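Local coordinates for phosphoribosylaminoimidazole carboxylase, ATPase subunit (Thermus thermophilus, PDB 3AW8), which catalyses the ATP-dependent carboxylation of 5-aminoimidazole ribonucleotide with bicarbonate to N5-carboxyaminoimidazole ribonucleotide, a step of purine biosynthesis, and works as a homodimer, at the interface of chains A and B. Residues are numbered along the deposited sequence; one frame, centred on the assembly and turned at random. Chains: chain A/B, Phosphoribosylaminoimidazole carboxylase, ATPase subunit.

The three contacts belong to one two-fold symmetric interface, fitting the homodimer. Contacts 1 and 2 lie about 14 Å apart between the centres of their C-alpha atoms; contact 3 is about 7 Å from contact 1 and 8 Å from contact 2. It shares A:Leu16, A:Tyr19 and B:Leu16 with contact 1, A:Arg12, B:Tyr19 and B:Pro20 with contact 2. Helix 9-18 of one or both chains and the loop after it enter every contact. Contacts 1 and 3 show largely one set, residues 12, 38 and 39 against Tyr19, with chains exchanged. Contact 2 sets chain B's preATP-grasp loop against C-terminal-domain strand 321-325 of chain A.

Contact 1: the interface of chains A and B. Residues chain A 16, 19, 22; chain B 12, 16, 38-39.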
loop_
_atom_site.group_PDB
_atom_site.type_symbol
_atom_site.label_atom_id
_atom_site.label_comp_id
_atom_site.label_asym_id
_atom_site.label_seq_id
_atom_site.Cartn_x
_atom_site.Cartn_y
_atom_site.Cartn_z
ATOM N N LEU A 16 5.487 -0.769 -5.748
ATOM C CA LEU A 16 4.834 -1.033 -4.455
ATOM C C LEU A 16 3.364 -1.347 -4.654
ATOM O O LEU A 16 2.802 -2.171 -3.939
ATOM C CB LEU A 16 4.983 0.158 -3.501
ATOM C CG LEU A 16 6.436 0.445 -3.075
ATOM C CD1 LEU A 16 6.504 1.731 -2.249
ATOM C CD2 LEU A 16 6.981 -0.729 -2.287
ATOM N N TYR A 19 3.275 -5.257 -6.365
ATOM C CA TYR A 19 3.587 -6.489 -5.646
ATOM C C TYR A 19 2.338 -7.173 -5.059
ATOM O O TYR A 19 2.253 -8.398 -5.037
ATOM C CB TYR A 19 4.616 -6.215 -4.548
ATOM C CG TYR A 19 6.015 -6.024 -5.072
ATOM C CD1 TYR A 19 6.669 -7.053 -5.759
ATOM C CD2 TYR A 19 6.690 -4.814 -4.900
ATOM C CE1 TYR A 19 7.955 -6.888 -6.264
ATOM C CE2 TYR A 19 7.982 -4.636 -5.402
ATOM C CZ TYR A 19 8.606 -5.680 -6.083
ATOM O OH TYR A 19 9.877 -5.518 -6.573
ATOM N N GLY A 22 1.012 -9.610 -7.167
ATOM C CA GLY A 22 1.956 -10.653 -7.516
ATOM C C GLY A 22 2.820 -10.396 -8.736
ATOM O O GLY A 22 3.336 -11.344 -9.335
ATOM N N ARG B 12 6.641 -10.150 4.015
ATOM C CA ARG B 12 6.520 -9.455 2.739
ATOM C C ARG B 12 5.614 -8.242 2.882
ATOM O O ARG B 12 5.913 -7.177 2.362
ATOM C CB ARG B 12 5.963 -10.412 1.687
ATOM C CG ARG B 12 5.608 -9.792 0.356
ATOM C CD ARG B 12 4.951 -10.863 -0.488
ATOM N NE ARG B 12 4.338 -10.364 -1.709
ATOM C CZ ARG B 12 4.891 -10.448 -2.913
ATOM N NH1 ARG B 12 6.085 -11.008 -3.064
ATOM N NH2 ARG B 12 4.236 -9.989 -3.971
ATOM N N LEU B 16 6.392 -4.053 2.563
ATOM C CA LEU B 16 5.553 -3.199 1.705
ATOM C C LEU B 16 4.986 -2.018 2.475
ATOM O O LEU B 16 4.876 -0.925 1.937
ATOM C CB LEU B 16 4.393 -3.996 1.091
ATOM C CG LEU B 16 4.536 -4.613 -0.313
ATOM C CD1 LEU B 16 5.938 -4.440 -0.883
ATOM C CD2 LEU B 16 4.161 -6.076 -0.233
ATOM N N GLN B 38 11.083 -11.402 -2.642
ATOM C CA GLN B 38 10.724 -10.638 -3.827
ATOM C C GLN B 38 10.611 -9.143 -3.542
ATOM O O GLN B 38 10.479 -8.340 -4.467
ATOM C CB GLN B 38 9.396 -11.155 -4.393
ATOM C CG GLN B 38 9.465 -12.557 -4.994
ATOM C CD GLN B 38 8.119 -13.279 -4.987
ATOM O OE1 GLN B 38 7.060 -12.655 -5.093
ATOM N NE2 GLN B 38 8.161 -14.607 -4.874
ATOM N N VAL B 39 10.673 -8.753 -2.272
ATOM C CA VAL B 39 10.540 -7.341 -1.943
ATOM C C VAL B 39 11.641 -6.766 -1.054
ATOM O O VAL B 39 11.619 -5.581 -0.726
ATOM C CB VAL B 39 9.156 -7.053 -1.295
ATOM C CG1 VAL B 39 8.047 -7.485 -2.239
ATOM C CG2 VAL B 39 9.038 -7.766 0.038
#
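A:Tyr19 lies against B:Arg12, B:Val39 and the backbone of B:Gln38, a dimer contact between the preATP-grasp domains of this PurK, an ATP-grasp ligase. The polar part centres on B:Arg12. Its NH2 donates to the backbone carbonyl O of A:Tyr19 at 2.8 Å; the oxygen lies at the edge of the guanidinium, 9° from its plane, whereas the donor stands well above the carbonyl plane. On the other terminal nitrogen, NH1 donates to the side-chain amide OE1 of B:Gln38 at 2.8 Å within the same chain. That bent second-shell bond probably limits rotation of the guanidinium and would favour NH2 pointing across the interface.

The CH-pi part is a methyl on a ring: B:Val39 CG1 sits over the centre of one face of the A:Tyr19 ring, 3.8 Å from the centroid. With CG1 anti to its own carbonyl carbon (chi1 -58°), B:Val39 presents this branch to the ring. Near the phenol end, CE1 of A:Tyr19 lies 3.4 Å from the backbone O of B:Gln38.

Apolar packing is lighter. CD1 of B:Leu16 lies 4.1 Å from CD2 of A:Leu16, the two side chains running past each other in opposite directions, and it also touches the ring carbon CD2 of A:Tyr19, whose side chain it crosses nearly perpendicularly.

Contact 2: the interface of chains A and B. Residues chain A 12, 323-325; chain B 19-22.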
loop_
_atom_site.group_PDB
_atom_site.type_symbol
_atom_site.label_atom_id
_atom_site.label_comp_id
_atom_site.label_asym_id
_atom_site.label_seq_id
_atom_site.Cartn_x
_atom_site.Cartn_y
_atom_site.Cartn_z
ATOM N N ARG A 12 8.999 3.737 -8.204
ATOM C CA ARG A 12 9.034 3.102 -6.890
ATOM C C ARG A 12 7.602 2.822 -6.454
ATOM O O ARG A 12 7.293 1.755 -5.936
ATOM C CB ARG A 12 9.716 4.034 -5.882
ATOM C CG ARG A 12 9.749 3.556 -4.441
ATOM C CD ARG A 12 10.198 4.724 -3.551
ATOM N NE ARG A 12 10.182 4.425 -2.124
ATOM C CZ ARG A 12 11.182 3.861 -1.451
ATOM N NH1 ARG A 12 12.309 3.529 -2.068
ATOM N NH2 ARG A 12 11.045 3.614 -0.155
ATOM N N LEU A 323 2.403 9.323 5.700
ATOM C CA LEU A 323 3.722 9.724 5.249
ATOM C C LEU A 323 4.264 8.814 4.134
ATOM O O LEU A 323 4.020 7.599 4.122
ATOM C CB LEU A 323 4.689 9.719 6.435
ATOM C CG LEU A 323 6.114 10.143 6.090
ATOM C CD1 LEU A 323 6.081 11.571 5.577
ATOM C CD2 LEU A 323 7.031 10.011 7.308
ATOM N N HIS A 324 4.998 9.413 3.201
ATOM C CA HIS A 324 5.604 8.668 2.100
ATOM C C HIS A 324 6.982 9.256 1.857
ATOM O O HIS A 324 7.104 10.343 1.297
ATOM C CB HIS A 324 4.757 8.783 0.831
ATOM C CG HIS A 324 3.535 7.917 0.842
ATOM N ND1 HIS A 324 3.529 6.629 0.348
ATOM C CD2 HIS A 324 2.291 8.137 1.332
ATOM C CE1 HIS A 324 2.335 6.094 0.533
ATOM N NE2 HIS A 324 1.566 6.988 1.130
ATOM N N TRP A 325 8.015 8.554 2.309
ATOM C CA TRP A 325 9.380 9.012 2.120
ATOM C C TRP A 325 9.924 8.211 0.940
ATOM O O TRP A 325 9.891 6.984 0.955
ATOM C CB TRP A 325 10.207 8.757 3.386
ATOM C CG TRP A 325 11.535 9.431 3.336
ATOM C CD1 TRP A 325 12.768 8.835 3.276
ATOM C CD2 TRP A 325 11.765 10.842 3.237
ATOM N NE1 TRP A 325 13.747 9.791 3.137
ATOM C CE2 TRP A 325 13.158 11.030 3.110
ATOM C CE3 TRP A 325 10.924 11.966 3.234
ATOM C CZ2 TRP A 325 13.730 12.296 2.979
ATOM C CZ3 TRP A 325 11.494 13.226 3.101
ATOM C CH2 TRP A 325 12.885 13.379 2.974
ATOM N N TYR B 19 8.346 0.445 3.180
ATOM C CA TYR B 19 9.010 1.265 2.173
ATOM C C TYR B 19 8.458 2.697 2.129
ATOM O O TYR B 19 9.217 3.649 1.990
ATOM C CB TYR B 19 8.928 0.599 0.797
ATOM C CG TYR B 19 9.876 -0.566 0.664
ATOM C CD1 TYR B 19 11.259 -0.380 0.795
ATOM C CD2 TYR B 19 9.398 -1.866 0.488
ATOM C CE1 TYR B 19 12.139 -1.457 0.767
ATOM C CE2 TYR B 19 10.271 -2.952 0.461
ATOM C CZ TYR B 19 11.640 -2.736 0.604
ATOM O OH TYR B 19 12.503 -3.804 0.606
ATOM N N PRO B 20 7.128 2.868 2.242
ATOM C CA PRO B 20 6.560 4.218 2.214
ATOM C C PRO B 20 7.129 5.089 3.327
ATOM O O PRO B 20 7.093 6.315 3.236
ATOM C CB PRO B 20 5.074 3.968 2.392
ATOM C CG PRO B 20 4.894 2.651 1.720
ATOM C CD PRO B 20 6.061 1.854 2.200
ATOM N N LEU B 21 7.655 4.453 4.373
ATOM C CA LEU B 21 8.248 5.184 5.492
ATOM C C LEU B 21 9.758 5.330 5.316
ATOM O O LEU B 21 10.458 5.769 6.227
ATOM C CB LEU B 21 7.964 4.478 6.822
ATOM C CG LEU B 21 6.503 4.376 7.263
ATOM C CD1 LEU B 21 6.445 3.710 8.616
ATOM C CD2 LEU B 21 5.869 5.751 7.337
ATOM N N GLY B 22 10.256 4.939 4.150
ATOM C CA GLY B 22 11.676 5.049 3.886
ATOM C C GLY B 22 12.535 4.031 4.602
ATOM O O GLY B 22 13.753 4.204 4.696
#
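B:Pro20 packs against strand 321-325 of chain A, in the C-terminal domain of this PurK-family ATP-grasp enzyme, and with 64 Å² hidden it has the most surface covered of the residues in this patch. Its backbone O accepts a hydrogen bond from the backbone N of A:Trp325 at 2.6 Å, with 159° at the hydrogen. A parallel beta bridge pairs A:Trp325 with B:Leu21, so the loop after helix 9-18 of chain B runs beside the strand as a short parallel addition to its edge. The proline ring meets the imidazole of A:His324 obliquely, its CB lying against the ND1-CE1 side, 3.7 Å from ND1.

A:Trp325, with 39 Å² hidden, adds side-chain contact beyond that bridge. Its CG lies anti to the backbone N (chi1 -169°), which carries the indole alongside B:Gly22; CA of the glycine meets the ring edge in plane, 4.0 Å from CD1. A:Leu323 follows with 31 Å² and borders B:Leu21 and B:Pro20.

Beside the strand, A:Arg12 reaches the residue preceding the proline. Its side chain is extended from CG to NE, and NH2 donates to the backbone O of B:Tyr19 at 2.8 Å. The oxygen lies 4° from the guanidinium plane, while the donor stands above the carbonyl plane. A methionine here would probably leave that carbonyl without its charged donor and the loop before B:Pro20 less firmly positioned.

Contact 3: the interface of chains A and B. Residues chain A 12, 16, 19, 38-39; chain B 16, 19-20.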
loop_
_atom_site.group_PDB
_atom_site.type_symbol
_atom_site.label_atom_id
_atom_site.label_comp_id
_atom_site.label_asym_id
_atom_site.label_seq_id
_atom_site.Cartn_x
_atom_site.Cartn_y
_atom_site.Cartn_z
ATOM N N ARG A 12 8.999 3.737 -8.204
ATOM C CA ARG A 12 9.034 3.102 -6.890
ATOM C C ARG A 12 7.602 2.822 -6.454
ATOM O O ARG A 12 7.293 1.755 -5.936
ATOM C CB ARG A 12 9.716 4.034 -5.882
ATOM C CG ARG A 12 9.749 3.556 -4.441
ATOM C CD ARG A 12 10.198 4.724 -3.551
ATOM N NE ARG A 12 10.182 4.425 -2.124
ATOM C CZ ARG A 12 11.182 3.861 -1.451
ATOM N NH1 ARG A 12 12.309 3.529 -2.068
ATOM N NH2 ARG A 12 11.045 3.614 -0.155
ATOM N N LEU A 16 5.487 -0.769 -5.748
ATOM C CA LEU A 16 4.834 -1.033 -4.455
ATOM C C LEU A 16 3.364 -1.347 -4.654
ATOM O O LEU A 16 2.802 -2.171 -3.939
ATOM C CB LEU A 16 4.983 0.158 -3.501
ATOM C CG LEU A 16 6.436 0.445 -3.075
ATOM C CD1 LEU A 16 6.504 1.731 -2.249
ATOM C CD2 LEU A 16 6.981 -0.729 -2.287
ATOM N N TYR A 19 3.275 -5.257 -6.365
ATOM C CA TYR A 19 3.587 -6.489 -5.646
ATOM C C TYR A 19 2.338 -7.173 -5.059
ATOM O O TYR A 19 2.253 -8.398 -5.037
ATOM C CB TYR A 19 4.616 -6.215 -4.548
ATOM C CG TYR A 19 6.015 -6.024 -5.072
ATOM C CD1 TYR A 19 6.669 -7.053 -5.759
ATOM C CD2 TYR A 19 6.690 -4.814 -4.900
ATOM C CE1 TYR A 19 7.955 -6.888 -6.264
ATOM C CE2 TYR A 19 7.982 -4.636 -5.402
ATOM C CZ TYR A 19 8.606 -5.680 -6.083
ATOM O OH TYR A 19 9.877 -5.518 -6.573
ATOM N N GLN A 38 15.635 0.493 -4.567
ATOM C CA GLN A 38 15.482 0.012 -3.200
ATOM C C GLN A 38 14.246 -0.857 -3.122
ATOM O O GLN A 38 13.925 -1.405 -2.075
ATOM C CB GLN A 38 15.313 1.197 -2.241
ATOM C CG GLN A 38 16.500 2.142 -2.165
ATOM C CD GLN A 38 16.112 3.523 -1.651
ATOM O OE1 GLN A 38 15.168 3.665 -0.869
ATOM N NE2 GLN A 38 16.845 4.546 -2.083
ATOM N N VAL A 39 13.566 -1.018 -4.242
ATOM C CA VAL A 39 12.322 -1.753 -4.218
ATOM C C VAL A 39 12.162 -2.807 -5.309
ATOM O O VAL A 39 11.229 -3.607 -5.270
ATOM C CB VAL A 39 11.173 -0.715 -4.245
ATOM C CG1 VAL A 39 10.372 -0.821 -5.526
ATOM C CG2 VAL A 39 10.343 -0.842 -2.996
ATOM N N LEU B 16 6.392 -4.053 2.563
ATOM C CA LEU B 16 5.553 -3.199 1.705
ATOM C C LEU B 16 4.986 -2.018 2.475
ATOM O O LEU B 16 4.876 -0.925 1.937
ATOM C CB LEU B 16 4.393 -3.996 1.091
ATOM C CG LEU B 16 4.536 -4.613 -0.313
ATOM C CD1 LEU B 16 5.938 -4.440 -0.883
ATOM C CD2 LEU B 16 4.161 -6.076 -0.233
ATOM N N TYR B 19 8.346 0.445 3.180
ATOM C CA TYR B 19 9.010 1.265 2.173
ATOM C C TYR B 19 8.458 2.697 2.129
ATOM O O TYR B 19 9.217 3.649 1.990
ATOM C CB TYR B 19 8.928 0.599 0.797
ATOM C CG TYR B 19 9.876 -0.566 0.664
ATOM C CD1 TYR B 19 11.259 -0.380 0.795
ATOM C CD2 TYR B 19 9.398 -1.866 0.488
ATOM C CE1 TYR B 19 12.139 -1.457 0.767
ATOM C CE2 TYR B 19 10.271 -2.952 0.461
ATOM C CZ TYR B 19 11.640 -2.736 0.604
ATOM O OH TYR B 19 12.503 -3.804 0.606
ATOM N N PRO B 20 7.128 2.868 2.242
ATOM C CA PRO B 20 6.560 4.218 2.214
ATOM C C PRO B 20 7.129 5.089 3.327
ATOM O O PRO B 20 7.093 6.315 3.236
ATOM C CB PRO B 20 5.074 3.968 2.392
ATOM C CG PRO B 20 4.894 2.651 1.720
ATOM C CD PRO B 20 6.061 1.854 2.200
#
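The ring of B:Tyr19 is covered on one face by A:Val39, with A:Leu16 meeting the rim on that same side, and with 78 Å² hidden the tyrosine forms the dense part of this contact. CG2 of A:Val39 stands over the centre of the ring face, 3.7 Å from the centroid. CD2 of A:Leu16 approaches the CB/CD2 rim from the valine's side of the ring, 3.9 Å from CD2 of B:Tyr19, and the two side chains cross at about a right angle. CG of B:Tyr19 lies anti to its carbonyl carbon (chi1 -75°), directing the ring toward chain A, and chi2, -61°, turns its face to A:Val39 CG2. Toward the phenol end, the backbone O of A:Gln38 is 3.4 Å from CE1 of B:Tyr19. The guanidinium bonded to the B:Tyr19 carbonyl is likely to be steadied within chain A, where A:Arg12 NH1 donates to OE1 of A:Gln38 at 3.1 Å from above the amide plane.

Packing thins away from this ring. B:Pro20, with 16 Å² hidden here, makes a distant approach, its CG 4.4 Å from CD1 of A:Leu16. A:Tyr19 has 13 Å² hidden in this patch; its OH donates to the backbone O of A:Val39 at 2.7 Å, in the carbonyl plane, and this bond within the chain ties the loop after the helix to the segment carrying the valine.

In the fold, the patch joins helix 9-18, the end of 3-10 helix 35-38 and the loop residue A:Val39 after it in chain A to helix 9-18 and its following loop in chain B, all within the preATP-grasp domains.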